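Putative sarcosine dimethylglycine methyltransferase (PDB 2O57) probably transfers methyl groups from S-adenosylmethionine to sarcosine and dimethylglycine. Local coordinates at residues Glu43-Gly48 with Glu58-Ser63; Glu68-Glu73 with Val182-Asp187; Ser72-Thr77 with Gly288-Lys293. All coordinates share one frame; numbering follows the deposited sequence.

In the fold
All three contacts draw on helix 59-76, met in order from its N-terminal end to its C-terminal end. In contact 1 its first turn receives the loop 43-48; in contacts 2 and 3 its later turns lie on neighbouring antiparallel strands of the central sheet, 181-190 and 284-293. Contacts 2 and 3 share Ser72 and Glu73, have centres about 6 Å apart and are joined directly by backbone pairing, with Met183 O 2.9 Å from Phe291 N. Contact 1 stands apart, its centre about 15 Å from that of contact 2 and 20 Å from that of contact 3, and its Asp44 reaches the glycine-rich turn that probably belongs to the cofactor site.

Contact 1 (Glu43-Gly48 with Glu58-Ser63); sequences EDIHVG and EIREAS
Arg60 starts with CG anti to the backbone N (chi1 169°) and its chain then bends at chi2 and chi3; the guanidinium lies against the loop, while Glu43 leaves its backbone with CG also anti (chi1 -173°) and runs out extended across one face of it. The carboxylate and guanidinium planes are stacked, only 3° apart, with Glu43 OE1 over the centre of the guanidinium. OE1, 3.6 Å from Arg60 NH1, lies well out of the guanidinium plane, so no N-H points at it and the salt bridge is one of charges. The N-H bonds are spent in the plane instead: Arg60 NH1 gives a nearly straight bond of 2.8 Å to Glu43 O and another to water 1, which in turn donates a hydrogen bond to Glu43 OE2. Trp40 O takes a bond from Arg60 NH2.

One turn on, Ser63 OG accepts from His46 N at 3.1 Å and also binds two waters, which lead to Asp44 O and His46 ND1. Between these polar groups, Ile45 CD1 fits against Ser63 CB, and its CG2 meets Ile59 CG2 at 3.8 Å. Gly48 CA comes within 3.8 Å of Ala62 CB, the glycine backbone lying directly on the helix.

Asp44 turns away to take bonds from Tyr93 N and Gly95 N, in the strand-turn-helix glycine motif that, as in Rossmann-like methyltransferases, probably lines the S-adenosylmethionine site.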
loop_
_atom_site.group_PDB
_atom_site.type_symbol
_atom_site.label_atom_id
_atom_site.label_comp_id
_atom_site.label_asym_id
_atom_site.label_seq_id
_atom_site.Cartn_x
_atom_site.Cartn_y
_atom_site.Cartn_z
ATOM N N GLU A 43 5.210 -24.429 -1.467
ATOM C CA GLU A 43 4.965 -23.213 -0.684
ATOM C C GLU A 43 5.011 -22.064 -1.679
ATOM O O GLU A 43 6.103 -21.573 -2.050
ATOM C CB GLU A 43 5.990 -23.045 0.429
ATOM C CG GLU A 43 5.679 -21.890 1.363
ATOM C CD GLU A 43 6.845 -21.541 2.309
ATOM O OE1 GLU A 43 7.777 -22.357 2.428
ATOM O OE2 GLU A 43 6.839 -20.430 2.903
ATOM N N ASP A 44 3.821 -21.667 -2.127
ATOM C CA ASP A 44 3.666 -20.819 -3.311
ATOM C C ASP A 44 4.359 -19.470 -3.184
ATOM O O ASP A 44 4.288 -18.845 -2.126
ATOM C CB ASP A 44 2.194 -20.582 -3.592
ATOM C CG ASP A 44 1.435 -21.863 -3.802
ATOM O OD1 ASP A 44 1.168 -22.223 -4.960
ATOM O OD2 ASP A 44 1.112 -22.508 -2.816
ATOM N N ILE A 45 4.989 -19.068 -4.284
ATOM C CA ILE A 45 5.595 -17.748 -4.514
ATOM C C ILE A 45 4.659 -16.774 -5.243
ATOM O O ILE A 45 4.049 -17.108 -6.285
ATOM C CB ILE A 45 6.902 -17.920 -5.372
ATOM C CG1 ILE A 45 7.899 -18.834 -4.656
ATOM C CG2 ILE A 45 7.549 -16.531 -5.790
ATOM C CD1 ILE A 45 8.436 -18.276 -3.277
ATOM N N HIS A 46 4.623 -15.536 -4.757
ATOM C CA HIS A 46 3.935 -14.455 -5.443
ATOM C C HIS A 46 4.869 -13.249 -5.397
ATOM O O HIS A 46 5.951 -13.338 -4.791
ATOM C CB HIS A 46 2.584 -14.111 -4.774
ATOM C CG HIS A 46 1.689 -15.304 -4.604
ATOM N ND1 HIS A 46 1.705 -16.079 -3.465
ATOM C CD2 HIS A 46 0.816 -15.895 -5.454
ATOM C CE1 HIS A 46 0.846 -17.077 -3.601
ATOM N NE2 HIS A 46 0.294 -16.993 -4.803
ATOM N N VAL A 47 4.458 -12.152 -6.035
ATOM C CA VAL A 47 5.321 -10.963 -6.106
ATOM C C VAL A 47 5.731 -10.558 -4.695
ATOM O O VAL A 47 4.897 -10.451 -3.841
ATOM C CB VAL A 47 4.692 -9.826 -6.894
ATOM C CG1 VAL A 47 5.615 -8.605 -6.940
ATOM C CG2 VAL A 47 4.384 -10.299 -8.363
ATOM N N GLY A 48 7.035 -10.386 -4.475
ATOM C CA GLY A 48 7.597 -10.182 -3.158
ATOM C C GLY A 48 7.756 -8.721 -2.749
ATOM O O GLY A 48 7.725 -7.821 -3.591
ATOM N N GLU A 58 16.398 -12.794 -0.779
ATOM C CA GLU A 58 15.924 -14.027 -1.396
ATOM C C GLU A 58 14.440 -13.908 -1.747
ATOM O O GLU A 58 13.659 -13.281 -1.022
ATOM C CB GLU A 58 16.153 -15.230 -0.458
ATOM C CG GLU A 58 17.591 -15.425 0.065
ATOM C CD GLU A 58 18.536 -16.031 -0.945
ATOM O OE1 GLU A 58 18.134 -16.212 -2.135
ATOM O OE2 GLU A 58 19.699 -16.337 -0.535
ATOM N N ILE A 59 14.058 -14.539 -2.856
ATOM C CA ILE A 59 12.686 -14.514 -3.335
ATOM C C ILE A 59 11.730 -15.127 -2.275
ATOM O O ILE A 59 10.680 -14.586 -2.005
ATOM C CB ILE A 59 12.602 -15.250 -4.693
ATOM C CG1 ILE A 59 13.382 -14.453 -5.754
ATOM C CG2 ILE A 59 11.134 -15.568 -5.080
ATOM C CD1 ILE A 59 13.410 -15.090 -7.139
ATOM N N ARG A 60 12.110 -16.260 -1.689
ATOM C CA ARG A 60 11.329 -16.882 -0.612
ATOM C C ARG A 60 11.004 -15.868 0.501
ATOM O O ARG A 60 9.851 -15.709 0.904
ATOM C CB ARG A 60 12.119 -18.073 0.002
ATOM C CG ARG A 60 11.546 -18.644 1.298
ATOM C CD ARG A 60 10.209 -19.337 1.082
ATOM N NE ARG A 60 10.364 -20.638 0.436
ATOM C CZ ARG A 60 9.465 -21.208 -0.366
ATOM N NH1 ARG A 60 8.315 -20.579 -0.654
ATOM N NH2 ARG A 60 9.723 -22.418 -0.882
ATOM N N GLU A 61 12.040 -15.206 1.004
ATOM C CA GLU A 61 11.885 -14.222 2.088
ATOM C C GLU A 61 10.943 -13.092 1.655
ATOM O O GLU A 61 10.033 -12.742 2.384
ATOM C CB GLU A 61 13.254 -13.636 2.479
ATOM C CG GLU A 61 14.036 -14.443 3.486
ATOM C CD GLU A 61 13.366 -14.432 4.883
ATOM O OE1 GLU A 61 13.775 -13.622 5.768
ATOM O OE2 GLU A 61 12.408 -15.215 5.073
ATOM N N ALA A 62 11.182 -12.506 0.469
ATOM C CA ALA A 62 10.316 -11.432 -0.051
ATOM C C ALA A 62 8.846 -11.869 -0.250
ATOM O O ALA A 62 7.927 -11.118 0.053
ATOM C CB ALA A 62 10.861 -10.906 -1.358
ATOM N N SER A 63 8.636 -13.067 -0.798
ATOM C CA SER A 63 7.280 -13.582 -1.000
ATOM C C SER A 63 6.585 -13.784 0.383
ATOM O O SER A 63 5.398 -13.499 0.511
ATOM C CB SER A 63 7.300 -14.870 -1.828
ATOM O OG SER A 63 5.999 -15.342 -2.036
HETATM O O HOH W 1 7.206 -18.377 0.756
HETATM O O HOH W 2 5.027 -16.991 -0.292
HETATM O O HOH W 3 3.247 -14.487 -1.630
#

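Contact 2 (Glu68-Glu73 with Val182-Asp187); sequences EWLASE and VMAITD
Leu70 and Trp69 meet Ala184 and Thr186 in a buried helix-on-sheet packing of the Rossmann-like methyltransferase fold, where helix 59-76 lies against strand 181-190. The short segments run nearly antiparallel, at 155°, with axes 9.3 Å apart at closest approach. The contact is wholly apolar across the interface, and small: the two segments bury 168 Å² between them.

Leu70 carries most of it. Its CG, anti to the backbone N (chi1 -165°), stands 4.1 Å from Ala184 CB, and both methyls beyond it rest on Thr186 CG2, CD1 at 3.9 Å and CD2 about as near. Ala184 and Thr186 both point their CB atoms at the helix because alternate residues of a strand face the same way, while Ile185 between them faces away. Leu70 CD1 also lies 4.1 Å from Ala184 CB, so the one leucine spans both inward-facing residues.

Thr186 divides its two branches between different tasks. CG2 goes to the helix, whereas OG1 is hydrogen-bonded to Asp158 OD1, which gives this buried hydroxyl a partner of its own. The Trp69 indole and Thr186 pass alongside, pointing opposite ways, in an oblique touch that leaves the rim atom CZ3 of Trp69 4.2 Å from Thr186 CG2. Phe232 meets that indole edge-to-face and Arg234 of the same chain makes a cation-pi contact with it.

A turn later on the helix, Glu73 bears two salt bridges through OE1, to Arg230 of its own chain and to Arg234 of the second subunit. Its other oxygen, OE2, accepts from Trp69 NE1 at 2.9 Å, on the anti side of the carboxylate and with the N-H bent to 131°.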
loop_
_atom_site.group_PDB
_atom_site.type_symbol
_atom_site.label_atom_id
_atom_site.label_comp_id
_atom_site.label_asym_id
_atom_site.label_seq_id
_atom_site.Cartn_x
_atom_site.Cartn_y
_atom_site.Cartn_z
ATOM N N GLU A 68 2.821 -11.920 4.906
ATOM C CA GLU A 68 2.698 -11.259 6.224
ATOM C C GLU A 68 2.020 -9.905 6.080
ATOM O O GLU A 68 1.152 -9.566 6.880
ATOM C CB GLU A 68 4.067 -11.057 6.888
ATOM C CG GLU A 68 4.752 -12.356 7.339
ATOM C CD GLU A 68 4.121 -13.012 8.565
ATOM O OE1 GLU A 68 3.265 -12.387 9.242
ATOM O OE2 GLU A 68 4.516 -14.162 8.872
ATOM N N TRP A 69 2.439 -9.121 5.081
ATOM C CA TRP A 69 1.854 -7.775 4.851
ATOM C C TRP A 69 0.360 -7.897 4.515
ATOM O O TRP A 69 -0.476 -7.232 5.128
ATOM C CB TRP A 69 2.592 -6.996 3.720
ATOM C CG TRP A 69 1.770 -5.844 3.165
ATOM C CD1 TRP A 69 1.393 -4.699 3.836
ATOM C CD2 TRP A 69 1.194 -5.743 1.845
ATOM N NE1 TRP A 69 0.618 -3.908 3.011
ATOM C CE2 TRP A 69 0.494 -4.514 1.787
ATOM C CE3 TRP A 69 1.215 -6.571 0.708
ATOM C CZ2 TRP A 69 -0.184 -4.096 0.647
ATOM C CZ3 TRP A 69 0.530 -6.162 -0.439
ATOM C CH2 TRP A 69 -0.161 -4.921 -0.461
ATOM N N LEU A 70 0.020 -8.734 3.538
ATOM C CA LEU A 70 -1.377 -8.833 3.100
ATOM C C LEU A 70 -2.265 -9.348 4.233
ATOM O O LEU A 70 -3.349 -8.827 4.437
ATOM C CB LEU A 70 -1.566 -9.713 1.854
ATOM C CG LEU A 70 -2.939 -9.568 1.138
ATOM C CD1 LEU A 70 -3.085 -8.156 0.445
ATOM C CD2 LEU A 70 -3.031 -10.661 0.041
ATOM N N ALA A 71 -1.770 -10.334 4.974
ATOM C CA ALA A 71 -2.493 -10.904 6.099
ATOM C C ALA A 71 -2.667 -9.838 7.199
ATOM O O ALA A 71 -3.713 -9.741 7.804
ATOM C CB ALA A 71 -1.782 -12.119 6.622
ATOM N N SER A 72 -1.645 -9.008 7.404
ATOM C CA SER A 72 -1.745 -7.934 8.386
ATOM C C SER A 72 -2.812 -6.907 8.001
ATOM O O SER A 72 -3.564 -6.457 8.857
ATOM C CB SER A 72 -0.367 -7.281 8.604
ATOM O OG SER A 72 -0.453 -6.232 9.556
ATOM N N GLU A 73 -2.903 -6.568 6.711
ATOM C CA GLU A 73 -3.888 -5.605 6.218
ATOM C C GLU A 73 -5.282 -6.208 6.466
ATOM O O GLU A 73 -6.141 -5.562 7.042
ATOM C CB GLU A 73 -3.665 -5.276 4.723
ATOM C CG GLU A 73 -2.300 -4.559 4.422
ATOM C CD GLU A 73 -2.272 -3.111 4.835
ATOM O OE1 GLU A 73 -3.350 -2.542 5.149
ATOM O OE2 GLU A 73 -1.184 -2.520 4.843
ATOM N N VAL A 182 -14.787 -9.236 3.706
ATOM C CA VAL A 182 -13.695 -8.413 3.213
ATOM C C VAL A 182 -12.897 -9.220 2.183
ATOM O O VAL A 182 -12.645 -10.414 2.390
ATOM C CB VAL A 182 -12.784 -7.896 4.384
ATOM C CG1 VAL A 182 -11.519 -7.161 3.857
ATOM C CG2 VAL A 182 -13.562 -6.903 5.265
HETATM N N MSE A 183 -12.509 -8.579 1.082
HETATM C CA MSE A 183 -11.658 -9.264 0.118
HETATM C C MSE A 183 -10.310 -8.583 0.012
HETATM O O MSE A 183 -10.245 -7.363 -0.206
HETATM C CB MSE A 183 -12.311 -9.286 -1.260
HETATM C CG MSE A 183 -11.358 -9.835 -2.335
HETATM SE SE MSE A 183 -12.211 -10.503 -3.952
HETATM C CE MSE A 183 -12.723 -8.882 -4.734
ATOM N N ALA A 184 -9.241 -9.368 0.091
ATOM C CA ALA A 184 -7.888 -8.848 -0.120
ATOM C C ALA A 184 -7.300 -9.483 -1.382
ATOM O O ALA A 184 -7.232 -10.716 -1.494
ATOM C CB ALA A 184 -6.986 -9.119 1.108
ATOM N N ILE A 185 -6.882 -8.647 -2.338
ATOM C CA ILE A 185 -6.297 -9.147 -3.595
ATOM C C ILE A 185 -4.986 -8.477 -3.899
ATOM O O ILE A 185 -4.715 -7.342 -3.424
ATOM C CB ILE A 185 -7.226 -8.991 -4.836
ATOM C CG1 ILE A 185 -7.426 -7.500 -5.228
ATOM C CG2 ILE A 185 -8.550 -9.680 -4.584
ATOM C CD1 ILE A 185 -8.096 -7.335 -6.610
ATOM N N THR A 186 -4.153 -9.187 -4.658
ATOM C CA THR A 186 -2.955 -8.613 -5.269
ATOM C C THR A 186 -2.969 -9.045 -6.747
ATOM O O THR A 186 -3.544 -10.086 -7.075
ATOM C CB THR A 186 -1.582 -9.039 -4.584
ATOM O OG1 THR A 186 -1.257 -10.438 -4.814
ATOM C CG2 THR A 186 -1.494 -8.653 -3.115
ATOM N N ASP A 187 -2.382 -8.245 -7.636
ATOM C CA ASP A 187 -2.348 -8.613 -9.051
ATOM C C ASP A 187 -1.297 -7.791 -9.761
ATOM O O ASP A 187 -1.250 -6.556 -9.612
ATOM C CB ASP A 187 -3.731 -8.323 -9.666
ATOM C CG ASP A 187 -4.145 -9.344 -10.753
ATOM O OD1 ASP A 187 -3.712 -10.511 -10.702
ATOM O OD2 ASP A 187 -4.947 -8.955 -11.634
#

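Contact 3 (Ser72-Thr77 with Gly288-Lys293); sequences SELAMT and GMLFRK
Leu290 reaches from strand 284-293 into the last turn of helix 59-76, with its two methyls dividing the contact. CD1 lies 4.0 Å from Glu73 CB, while CD2 is 3.9 Å from Thr77 CG2 and near the Glu73 carbonyl and Leu74 CD1. Two residues along the strand, Arg292 brings the edge of its guanidinium to the end of the helix: NH2 gives a straight but weak bond to Thr77 O, 3.3 Å long. Water 4 completes the link, donating to Thr77 O at 2.6 Å and accepting from Arg292 NH1, so Thr77 O takes a water's bond and a weak one from the guanidinium. The stronger partner of Arg292 is Arg180 O, which also bonds to NH1.

Thr77 is itself fixed by Leu74 O. With OG1 between the backbone N and the carbonyl carbon (chi1 75°), the hydroxyl donates to Leu74 O at 2.8 Å, in the carbonyl plane, and Thr77 N donates to the same oxygen. CG2 is thereby left facing Leu290.

Further out, Val182 of the neighbouring strand touches Leu74, Thr77 and Arg292, and Tyr50 of the second subunit packs on Met76. Here the helix ends over the antiparallel strand 284-293, the reversed strand in the 3-2-1-4-5-7-6 sheet of Rossmann-like methyltransferases.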
loop_
_atom_site.group_PDB
_atom_site.type_symbol
_atom_site.label_atom_id
_atom_site.label_comp_id
_atom_site.label_asym_id
_atom_site.label_seq_id
_atom_site.Cartn_x
_atom_site.Cartn_y
_atom_site.Cartn_z
ATOM N N SER A 72 -1.645 -9.008 7.404
ATOM C CA SER A 72 -1.745 -7.934 8.386
ATOM C C SER A 72 -2.812 -6.907 8.001
ATOM O O SER A 72 -3.564 -6.457 8.857
ATOM C CB SER A 72 -0.367 -7.281 8.604
ATOM O OG SER A 72 -0.453 -6.232 9.556
ATOM N N GLU A 73 -2.903 -6.568 6.711
ATOM C CA GLU A 73 -3.888 -5.605 6.218
ATOM C C GLU A 73 -5.282 -6.208 6.466
ATOM O O GLU A 73 -6.141 -5.562 7.042
ATOM C CB GLU A 73 -3.665 -5.276 4.723
ATOM C CG GLU A 73 -2.300 -4.559 4.422
ATOM C CD GLU A 73 -2.272 -3.111 4.835
ATOM O OE1 GLU A 73 -3.350 -2.542 5.149
ATOM O OE2 GLU A 73 -1.184 -2.520 4.843
ATOM N N LEU A 74 -5.463 -7.467 6.082
ATOM C CA LEU A 74 -6.714 -8.169 6.287
ATOM C C LEU A 74 -7.088 -8.264 7.779
ATOM O O LEU A 74 -8.244 -8.079 8.142
ATOM C CB LEU A 74 -6.620 -9.567 5.682
ATOM C CG LEU A 74 -7.903 -10.307 5.317
ATOM C CD1 LEU A 74 -8.879 -9.424 4.528
ATOM C CD2 LEU A 74 -7.520 -11.554 4.475
ATOM N N ALA A 75 -6.114 -8.566 8.635
ATOM C CA ALA A 75 -6.370 -8.703 10.083
ATOM C C ALA A 75 -6.906 -7.405 10.717
ATOM O O ALA A 75 -7.770 -7.438 11.627
ATOM C CB ALA A 75 -5.111 -9.186 10.816
HETATM N N MSE A 76 -6.393 -6.263 10.229
HETATM C CA MSE A 76 -6.836 -4.940 10.722
HETATM C C MSE A 76 -8.333 -4.719 10.463
HETATM O O MSE A 76 -8.959 -3.918 11.151
HETATM C CB MSE A 76 -6.000 -3.790 10.097
HETATM C CG MSE A 76 -4.514 -3.802 10.492
HETATM SE SE MSE A 76 -4.293 -3.344 12.339
HETATM C CE MSE A 76 -4.193 -1.412 12.156
ATOM N N THR A 77 -8.923 -5.433 9.497
ATOM C CA THR A 77 -10.378 -5.282 9.237
ATOM C C THR A 77 -11.264 -6.108 10.184
ATOM O O THR A 77 -12.492 -5.999 10.113
ATOM C CB THR A 77 -10.773 -5.616 7.747
ATOM O OG1 THR A 77 -10.742 -7.039 7.535
ATOM C CG2 THR A 77 -9.851 -4.864 6.732
ATOM N N GLY A 288 -2.362 -3.854 -5.114
ATOM C CA GLY A 288 -2.946 -4.564 -3.971
ATOM C C GLY A 288 -4.201 -3.793 -3.585
ATOM O O GLY A 288 -4.206 -2.554 -3.668
HETATM N N MSE A 289 -5.259 -4.493 -3.174
HETATM C CA MSE A 289 -6.497 -3.823 -2.778
HETATM C C MSE A 289 -7.267 -4.582 -1.709
HETATM O O MSE A 289 -7.223 -5.795 -1.660
HETATM C CB MSE A 289 -7.438 -3.641 -3.962
HETATM C CG MSE A 289 -6.737 -3.257 -5.259
HETATM SE SE MSE A 289 -7.835 -3.217 -6.838
HETATM C CE MSE A 289 -8.930 -1.614 -6.470
ATOM N N LEU A 290 -8.001 -3.848 -0.879
ATOM C CA LEU A 290 -8.957 -4.467 0.026
ATOM C C LEU A 290 -10.312 -3.837 -0.198
ATOM O O LEU A 290 -10.439 -2.608 -0.387
ATOM C CB LEU A 290 -8.546 -4.319 1.477
ATOM C CG LEU A 290 -7.558 -5.360 2.019
ATOM C CD1 LEU A 290 -6.085 -4.939 1.597
ATOM C CD2 LEU A 290 -7.744 -5.284 3.489
ATOM N N PHE A 291 -11.324 -4.690 -0.190
ATOM C CA PHE A 291 -12.700 -4.273 -0.414
ATOM C C PHE A 291 -13.541 -4.768 0.732
ATOM O O PHE A 291 -13.180 -5.751 1.387
ATOM C CB PHE A 291 -13.269 -4.920 -1.678
ATOM C CG PHE A 291 -12.455 -4.697 -2.926
ATOM C CD1 PHE A 291 -12.638 -3.552 -3.697
ATOM C CD2 PHE A 291 -11.544 -5.660 -3.352
ATOM C CE1 PHE A 291 -11.905 -3.360 -4.879
ATOM C CE2 PHE A 291 -10.818 -5.486 -4.534
ATOM C CZ PHE A 291 -10.998 -4.333 -5.294
ATOM N N ARG A 292 -14.665 -4.105 0.976
ATOM C CA ARG A 292 -15.663 -4.673 1.859
ATOM C C ARG A 292 -17.021 -4.712 1.157
ATOM O O ARG A 292 -17.369 -3.795 0.411
ATOM C CB ARG A 292 -15.754 -3.898 3.176
ATOM C CG ARG A 292 -16.691 -4.546 4.207
ATOM C CD ARG A 292 -16.876 -3.742 5.496
ATOM N NE ARG A 292 -15.686 -3.601 6.337
ATOM C CZ ARG A 292 -15.224 -4.487 7.230
ATOM N NH1 ARG A 292 -15.803 -5.694 7.424
ATOM N NH2 ARG A 292 -14.151 -4.157 7.930
ATOM N N LYS A 293 -17.775 -5.786 1.373
ATOM C CA LYS A 293 -19.143 -5.876 0.875
ATOM C C LYS A 293 -20.110 -5.005 1.731
ATOM O O LYS A 293 -20.714 -5.476 2.712
ATOM C CB LYS A 293 -19.627 -7.325 0.842
ATOM C CG LYS A 293 -20.999 -7.487 0.204
ATOM C CD LYS A 293 -21.344 -8.988 -0.033
ATOM C CE LYS A 293 -22.817 -9.185 -0.399
ATOM N NZ LYS A 293 -23.109 -10.653 -0.639
HETATM O O HOH W 4 -14.974 -6.830 10.120
#